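Local coordinates for heme-binding protein A / AI-2 binding protein A (Helicobacter pylori SS1, PDB 6OFQ), which binds peptides in the periplasm, here the tetrapeptide STSA, and probably delivers them to an ABC transporter for import, at residues L90-L96 with Y162-L168; L187-A192 with E203-V209; S288-L292 with P340-W344; I377-S381 with Y412-T416; D434-L439 with R480-Y484. All coordinates share one frame; numbering follows the deposited sequence. Where two conformers were deposited one is given.

Contact 1: L90-L96 with Y162-L168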
# COMPACT_ATOMS: atom_id res chain seq x y z
N LEU A 90 27.05 2.32 -0.96
CA LEU A 90 27.08 1.81 0.38
C LEU A 90 26.75 2.80 1.49
O LEU A 90 26.39 2.37 2.60
CB LEU A 90 28.44 1.17 0.68
CG LEU A 90 28.79 0.01 -0.27
CD1 LEU A 90 30.20 -0.46 0.06
CD2 LEU A 90 27.78 -1.13 -0.07
N VAL A 91 26.98 4.08 1.23
CA VAL A 91 26.84 5.08 2.28
C VAL A 91 25.93 6.19 1.85
O VAL A 91 26.17 6.79 0.81
CB VAL A 91 28.20 5.60 2.76
CG1 VAL A 91 28.03 6.60 3.91
CG2 VAL A 91 29.06 4.51 3.27
N TYR A 92 24.88 6.43 2.64
CA TYR A 92 23.93 7.52 2.40
C TYR A 92 23.95 8.49 3.55
O TYR A 92 23.70 8.08 4.68
CB TYR A 92 22.47 7.03 2.27
CG TYR A 92 22.18 6.17 1.08
CD1 TYR A 92 22.77 4.93 0.88
CD2 TYR A 92 21.21 6.56 0.17
CE1 TYR A 92 22.44 4.15 -0.21
CE2 TYR A 92 20.87 5.75 -0.90
CZ TYR A 92 21.47 4.56 -1.08
OH TYR A 92 21.18 3.75 -2.16
N THR A 93 24.32 9.74 3.30
CA THR A 93 24.38 10.75 4.36
C THR A 93 23.28 11.80 4.12
O THR A 93 23.22 12.39 3.05
CB THR A 93 25.74 11.47 4.38
OG1 THR A 93 26.79 10.51 4.54
CG2 THR A 93 25.82 12.37 5.57
N PHE A 94 22.39 11.93 5.11
CA PHE A 94 21.24 12.84 5.04
C PHE A 94 21.45 14.04 5.96
O PHE A 94 21.79 13.88 7.14
CB PHE A 94 19.94 12.11 5.44
CG PHE A 94 19.52 11.11 4.39
CD1 PHE A 94 18.69 11.46 3.32
CD2 PHE A 94 19.96 9.80 4.47
CE1 PHE A 94 18.38 10.56 2.33
CE2 PHE A 94 19.65 8.87 3.50
CZ PHE A 94 18.89 9.28 2.43
N HIS A 95 21.26 15.21 5.36
CA HIS A 95 21.33 16.45 6.08
C HIS A 95 19.90 16.83 6.45
O HIS A 95 19.09 17.06 5.56
CB HIS A 95 22.01 17.50 5.17
CG HIS A 95 23.33 17.04 4.58
ND1 HIS A 95 24.46 17.02 5.38
CD2 HIS A 95 23.68 16.39 3.44
CE1 HIS A 95 25.46 16.46 4.71
NE2 HIS A 95 25.02 16.07 3.53
N LEU A 96 19.61 16.96 7.74
CA LEU A 96 18.26 17.07 8.23
C LEU A 96 17.87 18.55 8.23
O LEU A 96 18.70 19.47 8.51
CB LEU A 96 18.12 16.41 9.58
CG LEU A 96 18.53 14.95 9.72
CD1 LEU A 96 18.23 14.48 11.11
CD2 LEU A 96 17.80 14.09 8.68
N TYR A 162 21.77 17.00 13.34
CA TYR A 162 21.08 17.25 12.09
C TYR A 162 21.68 16.45 10.93
O TYR A 162 21.49 16.79 9.78
CB TYR A 162 21.01 18.74 11.72
CG TYR A 162 20.28 19.49 12.78
CD1 TYR A 162 18.89 19.40 12.96
CD2 TYR A 162 21.03 20.29 13.66
CE1 TYR A 162 18.26 20.13 13.97
CE2 TYR A 162 20.39 21.03 14.64
CZ TYR A 162 19.03 20.92 14.79
OH TYR A 162 18.48 21.73 15.77
N THR A 163 22.32 15.34 11.27
CA THR A 163 22.99 14.52 10.23
C THR A 163 22.87 13.03 10.57
O THR A 163 23.30 12.57 11.62
CB THR A 163 24.50 14.90 10.06
OG1 THR A 163 24.63 16.31 10.00
CG2 THR A 163 25.09 14.26 8.79
N ILE A 164 22.29 12.29 9.61
CA ILE A 164 22.14 10.87 9.71
C ILE A 164 22.90 10.14 8.61
O ILE A 164 22.81 10.52 7.45
CB ILE A 164 20.62 10.47 9.67
CG1 ILE A 164 19.89 10.85 10.99
CG2 ILE A 164 20.50 8.99 9.37
CD1 ILE A 164 20.12 9.85 12.10
N ARG A 165 23.68 9.14 8.97
CA ARG A 165 24.42 8.34 7.98
C ARG A 165 24.01 6.88 8.05
O ARG A 165 24.07 6.27 9.12
CB ARG A 165 25.93 8.44 8.21
CG ARG A 165 26.72 7.57 7.24
CD ARG A 165 28.20 7.91 7.25
NE ARG A 165 28.40 9.19 6.55
CZ ARG A 165 29.49 9.97 6.62
NH1 ARG A 165 30.51 9.70 7.41
NH2 ARG A 165 29.52 11.08 5.94
N PHE A 166 23.55 6.33 6.93
CA PHE A 166 23.28 4.92 6.77
C PHE A 166 24.42 4.27 6.04
O PHE A 166 24.92 4.86 5.06
CB PHE A 166 22.02 4.69 5.89
CG PHE A 166 20.72 5.16 6.47
CD1 PHE A 166 19.91 4.30 7.22
CD2 PHE A 166 20.29 6.42 6.21
CE1 PHE A 166 18.70 4.75 7.74
CE2 PHE A 166 19.08 6.88 6.69
CZ PHE A 166 18.32 6.05 7.48
N THR A 167 24.89 3.16 6.58
CA THR A 167 25.81 2.31 5.83
C THR A 167 25.10 1.01 5.56
O THR A 167 24.50 0.41 6.46
CB THR A 167 27.09 2.06 6.68
OG1 THR A 167 27.65 3.34 7.02
CG2 THR A 167 28.06 1.19 5.88
N LEU A 168 25.19 0.59 4.30
CA LEU A 168 24.49 -0.64 3.87
C LEU A 168 25.42 -1.83 3.78
O LEU A 168 26.63 -1.68 3.61
CB LEU A 168 23.79 -0.41 2.55
CG LEU A 168 22.84 0.74 2.39
CD1 LEU A 168 22.08 0.68 1.08
CD2 LEU A 168 21.92 0.94 3.56
O HOH W 1 24.02 17.98 7.90
O HOH W 2 21.45 19.75 8.09
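Two neighbouring strands of a five-stranded antiparallel sheet, 91-96 and 163-168, run side by side here. Tyr92 with Phe166 and Phe94 with Ile164 are hydrogen-bonded pairs, each closed by two N-H to O bonds. Leu168 N to Leu90 O and Leu96 N to Tyr162 O extend the ladder at its ends. Between these rungs lie the non-hydrogen-bonded pairs, and the side chains alternate between two faces.

One face carries Val91, Thr93, Arg165 and Thr163. In the conformer given, Arg165 NE and NH2 both donate to Thr93 OG1 (2.9 and 3.1 Å), which sits in the guanidinium plane. In this conformer a bend at chi3 (-74°) turns the guanidinium back over the partner strand, and Val91 CG1 packs 3.6 Å from Arg165 CD. Thr93 CG2 meets Thr163 CG2 at 3.8 Å. Water 1 joins His95 ND1 to Thr163 OG1; His95 NE2 is held by Asp84 and Thr163 OG1 also bonds to Asp160.

The other face is mainly aromatic and aliphatic. The rings of Phe94 and Phe166 meet rim to rim with nearly perpendicular planes (88°). Tyr92 CE1 touches Leu168 CD1 at 3.7 Å. Helix 116-127 covers Ile164 and Leu96. The backbone ladder thus ties the strands. Polar side chains and a water add to it on the face of Thr93, His95 and Thr163, with Arg165 in one of its conformers.

Contact 2: L187-A192 with E203-V209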
# COMPACT_ATOMS: atom_id res chain seq x y z
N LEU A 187 8.58 9.43 13.79
CA LEU A 187 7.81 9.69 15.02
C LEU A 187 8.71 10.43 16.00
O LEU A 187 9.91 10.57 15.77
CB LEU A 187 7.41 8.36 15.63
CG LEU A 187 6.19 7.67 15.03
CD1 LEU A 187 6.34 7.32 13.55
CD2 LEU A 187 5.81 6.45 15.84
N SER A 188 8.08 10.97 17.05
CA SER A 188 8.83 11.74 18.04
C SER A 188 9.32 10.88 19.20
O SER A 188 8.54 10.31 19.98
CB SER A 188 7.94 12.82 18.63
OG SER A 188 8.49 13.39 19.83
N LYS A 189 10.66 10.91 19.39
CA LYS A 189 11.28 10.27 20.54
C LYS A 189 10.86 10.90 21.89
O LYS A 189 10.64 10.11 22.81
CB LYS A 189 12.81 10.34 20.37
CG LYS A 189 13.57 9.63 21.48
CD LYS A 189 13.18 8.20 21.66
CE LYS A 189 14.26 7.26 22.21
NZ LYS A 189 14.35 7.20 23.68
N ASP A 190 10.76 12.22 21.89
CA ASP A 190 10.29 12.92 23.13
C ASP A 190 8.91 12.43 23.53
O ASP A 190 8.64 12.06 24.70
CB ASP A 190 10.40 14.43 23.01
CG ASP A 190 11.84 14.92 22.92
OD1 ASP A 190 12.67 14.50 23.73
OD2 ASP A 190 12.22 15.54 21.91
N TYR A 191 7.99 12.38 22.55
CA TYR A 191 6.64 11.89 22.82
C TYR A 191 6.63 10.42 23.27
O TYR A 191 5.99 10.00 24.25
CB TYR A 191 5.71 12.13 21.61
CG TYR A 191 4.29 11.61 21.78
CD1 TYR A 191 3.50 12.06 22.82
CD2 TYR A 191 3.69 10.76 20.85
CE1 TYR A 191 2.20 11.67 22.99
CE2 TYR A 191 2.37 10.41 20.96
CZ TYR A 191 1.62 10.85 22.03
OH TYR A 191 0.30 10.47 22.18
N ALA A 192 7.38 9.56 22.58
CA ALA A 192 7.54 8.17 22.96
C ALA A 192 8.09 8.01 24.40
O ALA A 192 7.56 7.17 25.10
CB ALA A 192 8.49 7.48 21.97
N GLU A 203 -0.40 4.19 23.26
CA GLU A 203 -0.96 5.39 22.73
C GLU A 203 -0.14 6.01 21.58
O GLU A 203 -0.62 6.88 20.83
CB GLU A 203 -1.22 6.46 23.78
CG GLU A 203 -2.38 6.10 24.70
CD GLU A 203 -2.85 7.25 25.57
OE1 GLU A 203 -3.69 6.89 26.42
OE2 GLU A 203 -2.39 8.42 25.51
N LEU A 204 1.11 5.56 21.43
CA LEU A 204 1.94 6.04 20.30
C LEU A 204 1.26 5.69 18.97
O LEU A 204 1.46 6.43 18.00
CB LEU A 204 3.33 5.40 20.37
CG LEU A 204 4.41 5.98 19.41
CD1 LEU A 204 4.67 7.45 19.71
CD2 LEU A 204 5.65 5.09 19.50
N ALA A 205 0.50 4.61 19.00
CA ALA A 205 -0.21 4.14 17.78
C ALA A 205 -1.68 4.49 17.77
O ALA A 205 -2.42 4.06 16.86
CB ALA A 205 -0.08 2.66 17.70
N LYS A 206 -2.10 5.36 18.70
CA LYS A 206 -3.51 5.80 18.81
C LYS A 206 -3.70 7.30 18.78
O LYS A 206 -4.70 7.80 18.19
CB LYS A 206 -4.13 5.30 20.12
CG LYS A 206 -4.23 3.78 20.13
CD LYS A 206 -4.88 3.24 21.40
CE LYS A 206 -5.20 1.76 21.23
NZ LYS A 206 -4.18 0.87 21.86
N LYS A 207 -2.72 8.01 19.33
CA LYS A 207 -2.80 9.45 19.48
C LYS A 207 -1.48 10.00 18.93
O LYS A 207 -0.51 10.16 19.66
CB LYS A 207 -3.05 9.81 20.96
CG LYS A 207 -4.46 9.43 21.42
CD LYS A 207 -4.59 9.66 22.92
CE LYS A 207 -5.97 9.14 23.33
NZ LYS A 207 -6.21 9.04 24.80
N PRO A 208 -1.38 10.18 17.60
CA PRO A 208 -0.08 10.31 16.99
C PRO A 208 0.46 11.71 17.03
O PRO A 208 -0.28 12.68 17.07
CB PRO A 208 -0.38 9.86 15.55
CG PRO A 208 -1.81 10.32 15.29
CD PRO A 208 -2.47 10.00 16.61
N VAL A 209 1.79 11.84 16.94
CA VAL A 209 2.52 13.07 16.82
C VAL A 209 3.50 13.04 15.65
O VAL A 209 4.36 12.19 15.65
CB VAL A 209 3.24 13.38 18.16
CG1 VAL A 209 4.09 14.63 18.03
CG2 VAL A 209 2.21 13.58 19.28
O HOH W 3 5.25 10.39 17.44
O HOH W 4 -1.44 10.39 24.48
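Tyr191 OH donates to Lys207 O over 2.7 Å, meeting the oxygen in its carbonyl plane. The same hydroxyl accepts from water 4 (2.9 Å), which also lies close to Glu203 OE2. Thus the phenol is held at its tip from two directions. Tyr191 starts with CG anti to the backbone N (chi1 178°), and this sends the ring off the helix and across to residues 203-209.

One face of the ring is covered by Val209. Its CG2 lies 3.6 Å from the ring centroid, a CH-pi contact over the face. Leu204 CD1 comes obliquely to Tyr191 CD2, at 3.6 Å. Leu187 CD2 adds to this group by packing 3.9 Å from Leu204 CG. Phe121 of helix 116-127 touches Leu204 and Ala192, and Trp108 meets the Tyr191 ring.

The backbones do not bond directly. Instead water 3 bridges them, accepting from Ser188 N and donating to Val209 O at 2.7 Å. Ser188 also turns its hydroxyl to the helix: OG accepts from Tyr191 N at 2.9 Å, and the bond is nearly straight (173°). This is a classic serine N-cap. The N-capped first turn of helix 189-197 thus packs against the loop that follows the helix, with Val209 on the face of Tyr191, before the chain enters strand 214-220.

Contact 3: S288-L292 with P340-W344; sequences SAGLL and PPTIW
Thr342 reaches across to residues 288-292 with all three of its side-chain atoms. CB lies 3.6 Å from Gly290 O and also faces Leu291 CD2. OG1 goes on to donate a hydrogen bond to Gly290 O over 2.9 Å, the donor tilted 15° from the carbonyl plane. With chi1 at 42°, OG1 sits between the backbone N and the carbonyl carbon, and CG2 lies beside the N. CG2 lies 3.5 Å from Gly290 O and 3.9 Å from Ala289 CB.

Leu291 lies next to this bond. Its CD2 is 3.4 Å from Thr342 OG1 and 3.5 Å from Ile343 CG1, the leucine and isoleucine chains lying roughly perpendicular. The Pro340 ring closes the other end: CG packs 3.7 Å from Leu291 C.

The threonine stands in a type I turn from Pro340 to Ile343, closed by Ile343 N to Pro340 O. Gly290 has a positive phi (99°), a backbone shape that glycine adopts readily. Phe438 of helix 436-443 backs Pro340 and Ile343. One hydroxyl therefore makes the sole direct hydrogen bond between the two loops, at the solvent-exposed Thr342, and apolar contacts continue the join inward.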
# COMPACT_ATOMS: atom_id res chain seq x y z
N SER A 288 -7.55 7.41 -14.08
CA SER A 288 -6.25 7.20 -14.70
C SER A 288 -5.82 5.74 -14.65
O SER A 288 -6.52 4.93 -14.06
CB SER A 288 -5.20 8.09 -14.04
OG SER A 288 -4.95 7.71 -12.70
N ALA A 289 -4.78 5.37 -15.39
CA ALA A 289 -4.49 3.96 -15.53
C ALA A 289 -4.22 3.18 -14.26
O ALA A 289 -4.64 2.03 -14.01
CB ALA A 289 -3.25 3.80 -16.40
N GLY A 290 -3.51 3.89 -13.41
CA GLY A 290 -3.31 3.41 -12.02
C GLY A 290 -1.97 2.70 -11.83
O GLY A 290 -1.29 2.27 -12.77
N LEU A 291 -1.58 2.55 -10.58
CA LEU A 291 -0.39 1.81 -10.11
C LEU A 291 -0.81 0.61 -9.25
O LEU A 291 -0.09 0.19 -8.33
CB LEU A 291 0.62 2.66 -9.36
CG LEU A 291 1.31 3.68 -10.26
CD1 LEU A 291 2.03 4.73 -9.46
CD2 LEU A 291 2.45 2.94 -10.96
N LEU A 292 -1.96 0.07 -9.60
CA LEU A 292 -2.65 -0.97 -8.82
C LEU A 292 -2.63 -2.32 -9.49
O LEU A 292 -2.76 -2.43 -10.71
CB LEU A 292 -4.15 -0.58 -8.73
CG LEU A 292 -4.46 0.78 -8.10
CD1 LEU A 292 -5.78 1.40 -8.53
CD2 LEU A 292 -4.49 0.53 -6.60
N PRO A 340 1.88 -3.35 -12.62
CA PRO A 340 1.21 -2.78 -13.79
C PRO A 340 2.20 -2.17 -14.79
O PRO A 340 3.31 -1.77 -14.40
CB PRO A 340 0.26 -1.75 -13.20
CG PRO A 340 0.94 -1.30 -11.95
CD PRO A 340 1.55 -2.59 -11.40
N PRO A 341 1.75 -1.98 -16.04
CA PRO A 341 2.60 -1.49 -17.11
C PRO A 341 2.92 -0.01 -17.03
O PRO A 341 3.73 0.46 -17.83
CB PRO A 341 1.84 -1.87 -18.38
CG PRO A 341 0.48 -2.06 -17.97
CD PRO A 341 0.47 -2.52 -16.56
N THR A 342 2.34 0.68 -16.05
CA THR A 342 2.76 2.05 -15.70
C THR A 342 4.13 2.08 -15.02
O THR A 342 4.61 3.18 -14.88
CB THR A 342 1.70 2.66 -14.81
OG1 THR A 342 1.29 1.65 -13.85
CG2 THR A 342 0.50 3.04 -15.64
N ILE A 343 4.71 0.96 -14.66
CA ILE A 343 6.04 0.92 -14.08
C ILE A 343 6.97 0.33 -15.15
O ILE A 343 6.68 -0.65 -15.81
CB ILE A 343 6.00 0.10 -12.80
CG1 ILE A 343 5.01 0.68 -11.80
CG2 ILE A 343 7.40 -0.02 -12.18
CD1 ILE A 343 4.86 -0.15 -10.55
N TRP A 344 8.18 0.91 -15.14
CA TRP A 344 9.21 0.38 -15.97
C TRP A 344 9.58 -1.07 -15.66
O TRP A 344 9.38 -1.55 -14.54
CB TRP A 344 10.48 1.22 -15.88
CG TRP A 344 11.20 1.24 -14.53
CD1 TRP A 344 10.92 2.07 -13.49
CD2 TRP A 344 12.20 0.33 -14.07
NE1 TRP A 344 11.76 1.80 -12.42
CE2 TRP A 344 12.56 0.74 -12.77
CE3 TRP A 344 12.86 -0.78 -14.63
CZ2 TRP A 344 13.53 0.14 -12.01
CZ3 TRP A 344 13.86 -1.38 -13.83
CH2 TRP A 344 14.14 -0.96 -12.55

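Contact 4: I377-S381 with Y412-T416; sequences IFTTS and YLKRT
Tyr412 lays its ring against strand 377-380, and here the packing is tight. In the conformer given, Thr380 CG2 stands over the ring centre, 3.6 Å from the centroid and only 7° off the normal, a CH-pi contact. The opposite face is met by Thr416 CG2 from the same helix, farther off and shifted toward the rim. With Thr380 in this conformer the ring lies between two threonine methyls. The strand backbone runs close by: Thr379 C is 3.5 Å from Tyr412 CE1. Phe378 CB meets the same CE1 at 3.6 Å. Tyr412 has CG anti to its backbone N (chi1 -175°), which carries the ring out from the helix to the strand. Its OH comes within 3.3 Å of Phe378 O, but its hydrogen bond goes to Phe425 O on the neighbouring strand 423-429.

The packing is looser toward Arg415. Phe378 meets Arg415 CB at its ring edge, CE2 being 4.1 Å away. Thr416 CG2 approaches Phe378 CD2 at 4.0 Å. The extended chain of Arg415 passes the Phe378 ring edge on this partly exposed side. Tyr407 meets the ring of Phe378 from strand 400-407.

Thr416 is tied back within its helix. Its OG1 donates to Tyr412 O at 2.8 Å, and Thr416 N reaches the same oxygen from the opposite face of the carbonyl plane. No hydrogen bond links the two segments directly. Helix 409-417 is therefore joined to this strand by apolar packing, with the CH-pi contact in one conformer of Thr380. Tyr412 OH and Arg415 NH1 find their partners in Phe425 O and Glu420.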
# COMPACT_ATOMS: atom_id res chain seq x y z
N ILE A 377 -12.44 -19.64 -0.34
CA ILE A 377 -11.89 -18.34 -0.74
C ILE A 377 -12.26 -17.36 0.34
O ILE A 377 -13.40 -17.30 0.82
CB ILE A 377 -12.39 -17.89 -2.11
CG1 ILE A 377 -11.63 -16.63 -2.58
CG2 ILE A 377 -13.88 -17.61 -2.18
CD1 ILE A 377 -11.86 -16.33 -4.03
N PHE A 378 -11.33 -16.50 0.73
CA PHE A 378 -11.60 -15.39 1.62
C PHE A 378 -11.86 -14.16 0.78
O PHE A 378 -11.15 -13.96 -0.22
CB PHE A 378 -10.38 -15.03 2.50
CG PHE A 378 -10.11 -15.92 3.68
CD1 PHE A 378 -10.71 -17.14 3.80
CD2 PHE A 378 -9.19 -15.56 4.64
CE1 PHE A 378 -10.51 -17.97 4.90
CE2 PHE A 378 -9.02 -16.36 5.75
CZ PHE A 378 -9.61 -17.58 5.86
N THR A 379 -12.84 -13.37 1.20
CA THR A 379 -13.09 -12.06 0.60
C THR A 379 -13.42 -11.09 1.72
O THR A 379 -13.62 -11.50 2.87
CB THR A 379 -14.24 -12.18 -0.41
OG1 THR A 379 -14.36 -10.94 -1.12
CG2 THR A 379 -15.57 -12.52 0.23
N THR A 380 -13.38 -9.80 1.40
CA THR A 380 -13.74 -8.75 2.35
C THR A 380 -15.17 -8.32 2.23
O THR A 380 -15.83 -8.52 1.20
CB THR A 380 -12.94 -7.46 2.12
OG1 THR A 380 -13.39 -6.83 0.92
CG2 THR A 380 -11.45 -7.74 1.99
N SER A 381 -15.65 -7.75 3.32
CA SER A 381 -17.04 -7.29 3.33
C SER A 381 -17.29 -6.12 2.37
O SER A 381 -18.40 -5.97 1.87
CB SER A 381 -17.46 -6.88 4.75
OG SER A 381 -16.59 -5.89 5.21
N TYR A 412 -9.48 -9.41 7.98
CA TYR A 412 -9.02 -10.04 6.74
C TYR A 412 -7.51 -9.90 6.67
O TYR A 412 -6.79 -10.81 6.28
CB TYR A 412 -9.71 -9.32 5.58
CG TYR A 412 -9.43 -9.91 4.22
CD1 TYR A 412 -10.27 -10.84 3.70
CD2 TYR A 412 -8.40 -9.43 3.42
CE1 TYR A 412 -10.06 -11.40 2.47
CE2 TYR A 412 -8.20 -9.97 2.16
CZ TYR A 412 -9.08 -10.92 1.67
OH TYR A 412 -8.99 -11.48 0.41
N LEU A 413 -7.00 -8.70 6.87
CA LEU A 413 -5.54 -8.45 6.89
C LEU A 413 -4.82 -9.34 7.91
O LEU A 413 -3.78 -9.91 7.61
CB LEU A 413 -5.26 -6.98 7.18
CG LEU A 413 -5.72 -5.95 6.13
CD1 LEU A 413 -5.73 -4.52 6.66
CD2 LEU A 413 -4.70 -5.96 5.02
N LYS A 414 -5.45 -9.54 9.06
CA LYS A 414 -4.78 -10.34 10.11
C LYS A 414 -4.74 -11.81 9.71
O LYS A 414 -3.68 -12.49 9.71
CB LYS A 414 -5.56 -10.16 11.43
CG LYS A 414 -4.99 -10.95 12.60
CD LYS A 414 -5.82 -10.91 13.90
CE LYS A 414 -5.14 -11.80 14.93
NZ LYS A 414 -3.69 -11.52 15.25
N ARG A 415 -5.88 -12.36 9.28
CA ARG A 415 -5.98 -13.78 8.99
C ARG A 415 -5.17 -14.15 7.75
O ARG A 415 -4.47 -15.16 7.76
CB ARG A 415 -7.42 -14.21 8.80
CG ARG A 415 -8.26 -14.03 10.04
CD ARG A 415 -9.68 -14.50 9.83
NE ARG A 415 -10.51 -14.43 11.05
CZ ARG A 415 -10.52 -15.35 12.00
NH1 ARG A 415 -9.76 -16.42 11.96
NH2 ARG A 415 -11.33 -15.19 13.06
N THR A 416 -5.21 -13.34 6.67
CA THR A 416 -4.38 -13.62 5.51
C THR A 416 -2.88 -13.43 5.83
O THR A 416 -2.04 -14.17 5.33
CB THR A 416 -4.80 -12.76 4.28
OG1 THR A 416 -4.68 -11.36 4.59
CG2 THR A 416 -6.19 -13.13 3.75

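Contact 5: D434-L439 with R480-Y484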
# COMPACT_ATOMS: atom_id res chain seq x y z
N ASP A 434 8.89 1.18 -8.83
CA ASP A 434 10.08 0.36 -8.92
C ASP A 434 9.54 -1.05 -8.81
O ASP A 434 8.84 -1.41 -7.85
CB ASP A 434 11.06 0.66 -7.79
CG ASP A 434 12.42 0.02 -8.03
OD1 ASP A 434 12.46 -1.21 -8.03
OD2 ASP A 434 13.40 0.80 -8.17
N PRO A 435 9.90 -1.94 -9.73
CA PRO A 435 9.48 -3.35 -9.60
C PRO A 435 9.78 -4.02 -8.28
O PRO A 435 9.05 -4.95 -7.89
CB PRO A 435 10.16 -4.05 -10.80
CG PRO A 435 10.35 -2.94 -11.80
CD PRO A 435 10.71 -1.76 -10.97
N ASP A 436 10.84 -3.59 -7.62
CA ASP A 436 11.17 -4.20 -6.34
C ASP A 436 10.03 -4.19 -5.33
O ASP A 436 9.82 -5.15 -4.57
CB ASP A 436 12.39 -3.51 -5.73
CG ASP A 436 12.88 -4.16 -4.44
OD1 ASP A 436 12.44 -3.65 -3.39
OD2 ASP A 436 13.71 -5.04 -4.49
N ASN A 437 9.25 -3.12 -5.37
CA ASN A 437 8.16 -2.86 -4.40
C ASN A 437 7.02 -3.88 -4.59
O ASN A 437 6.17 -3.97 -3.67
CB ASN A 437 7.69 -1.41 -4.54
CG ASN A 437 6.51 -1.04 -3.63
OD1 ASN A 437 5.41 -0.76 -4.16
ND2 ASN A 437 6.68 -1.02 -2.34
N PHE A 438 6.92 -4.50 -5.77
CA PHE A 438 5.97 -5.58 -5.97
C PHE A 438 6.70 -6.91 -5.87
O PHE A 438 6.32 -7.81 -5.07
CB PHE A 438 5.19 -5.52 -7.31
CG PHE A 438 4.22 -4.35 -7.44
CD1 PHE A 438 4.66 -3.02 -7.57
CD2 PHE A 438 2.86 -4.62 -7.61
CE1 PHE A 438 3.71 -2.01 -7.77
CE2 PHE A 438 1.94 -3.59 -7.79
CZ PHE A 438 2.37 -2.29 -7.90
N LEU A 439 7.66 -7.14 -6.75
CA LEU A 439 8.27 -8.43 -6.85
C LEU A 439 8.98 -8.85 -5.56
O LEU A 439 8.81 -10.00 -5.13
CB LEU A 439 9.25 -8.49 -8.01
CG LEU A 439 8.65 -8.16 -9.38
CD1 LEU A 439 9.78 -8.11 -10.41
CD2 LEU A 439 7.61 -9.21 -9.76
N ARG A 480 18.92 -3.54 -14.54
CA ARG A 480 17.87 -4.08 -13.66
C ARG A 480 16.68 -4.60 -14.47
O ARG A 480 16.14 -5.66 -14.13
CB ARG A 480 17.41 -2.92 -12.73
CG ARG A 480 18.47 -2.47 -11.74
CD ARG A 480 17.90 -1.36 -10.84
NE ARG A 480 16.98 -1.89 -9.87
CZ ARG A 480 16.00 -1.24 -9.23
NH1 ARG A 480 15.78 0.03 -9.37
NH2 ARG A 480 15.26 -1.94 -8.39
N GLU A 481 16.30 -3.89 -15.52
CA GLU A 481 15.18 -4.31 -16.36
C GLU A 481 15.44 -5.72 -16.91
O GLU A 481 14.55 -6.59 -16.89
CB GLU A 481 14.98 -3.34 -17.53
CG GLU A 481 13.78 -3.63 -18.42
CD GLU A 481 13.41 -2.34 -19.19
OE1 GLU A 481 14.34 -1.82 -19.83
OE2 GLU A 481 12.31 -1.76 -18.97
N ALA A 482 16.67 -5.98 -17.38
CA ALA A 482 16.93 -7.32 -17.92
C ALA A 482 16.71 -8.41 -16.93
O ALA A 482 16.11 -9.46 -17.20
CB ALA A 482 18.33 -7.37 -18.53
N LEU A 483 17.09 -8.16 -15.69
CA LEU A 483 16.88 -9.13 -14.60
C LEU A 483 15.40 -9.25 -14.24
O LEU A 483 14.89 -10.37 -14.02
CB LEU A 483 17.72 -8.73 -13.38
CG LEU A 483 19.24 -8.80 -13.58
CD1 LEU A 483 19.99 -7.89 -12.59
CD2 LEU A 483 19.67 -10.24 -13.37
N TYR A 484 14.70 -8.12 -14.20
CA TYR A 484 13.29 -8.20 -13.87
C TYR A 484 12.44 -8.85 -14.96
O TYR A 484 11.48 -9.60 -14.65
CB TYR A 484 12.69 -6.83 -13.55
CG TYR A 484 13.17 -6.26 -12.23
CD1 TYR A 484 13.14 -7.06 -11.09
CD2 TYR A 484 13.57 -4.96 -12.12
CE1 TYR A 484 13.55 -6.54 -9.85
CE2 TYR A 484 14.02 -4.47 -10.92
CZ TYR A 484 13.96 -5.23 -9.76
OH TYR A 484 14.43 -4.69 -8.56
O HOH W 5 14.42 -6.47 -6.66
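The Tyr484 ring has Pro435 on one face: CB lies over the ring centre, 3.8 Å from the centroid, a CH-pi contact. Arg480 NH2 and water 5 lie at the ring's edge, in its plane, both bound to the hydroxyl. Leu439 CD1 comes obliquely to Tyr484 CD1 at 3.6 Å. The Arg480 guanidinium has Asp434 OD2 at its edge, in plane, and is turned 33° from the carboxylate.

Arg480 grips Asp434 end-on in a salt bridge, with one nitrogen to each oxygen. NH1 to OD2 measures 2.8 Å and NH2 to OD1 2.9 Å. OD1 uses its syn lone pair for NH2. Its anti lone pair accepts from Asp436 N (2.9 Å), so the Asp434 side chain caps the turn leading into helix 436-443. Arg480 NH2 also donates to Tyr484 OH (2.9 Å), one turn along its own helix. A bend at chi3 (74°) helps bring the guanidinium round to these partners, and NE is held by Ala471 O.

Tyr484 OH has a further role: it donates to water 5, which in turn donates to Asp436 OD2. That carboxylate also forms a salt bridge with Lys472 of helix 462-473. All six touching residues are buried. The charges of Asp434 and Arg480 probably neutralise each other in this buried setting, and the capping bond and the hydroxyl bond tie the salt bridge to the two helices it joins.

How the contacts relate
Along the chain the five contacts come in series, each closing before the next opens. Contact 1 lies in the five-stranded antiparallel sheet. Contact 2 follows about 24 Å away, centre to centre, and both pack on helix 116-127. Contacts 3, 4 and 5 gather round the seven-stranded mixed sheet: 288-292 leads into strand 292-298, 377-381 lies on strand 373-380, helix 436-443 follows strand 423-429 and helix 477-494 precedes strand 497-510. Contacts 1 and 4 lie on opposite sides of the chain's centre. Contacts 3 and 5 touch, through Trp344 with Pro435 and Arg480 and through Phe438. These two regions are consistent with the multi-lobed build of type II periplasmic binding proteins.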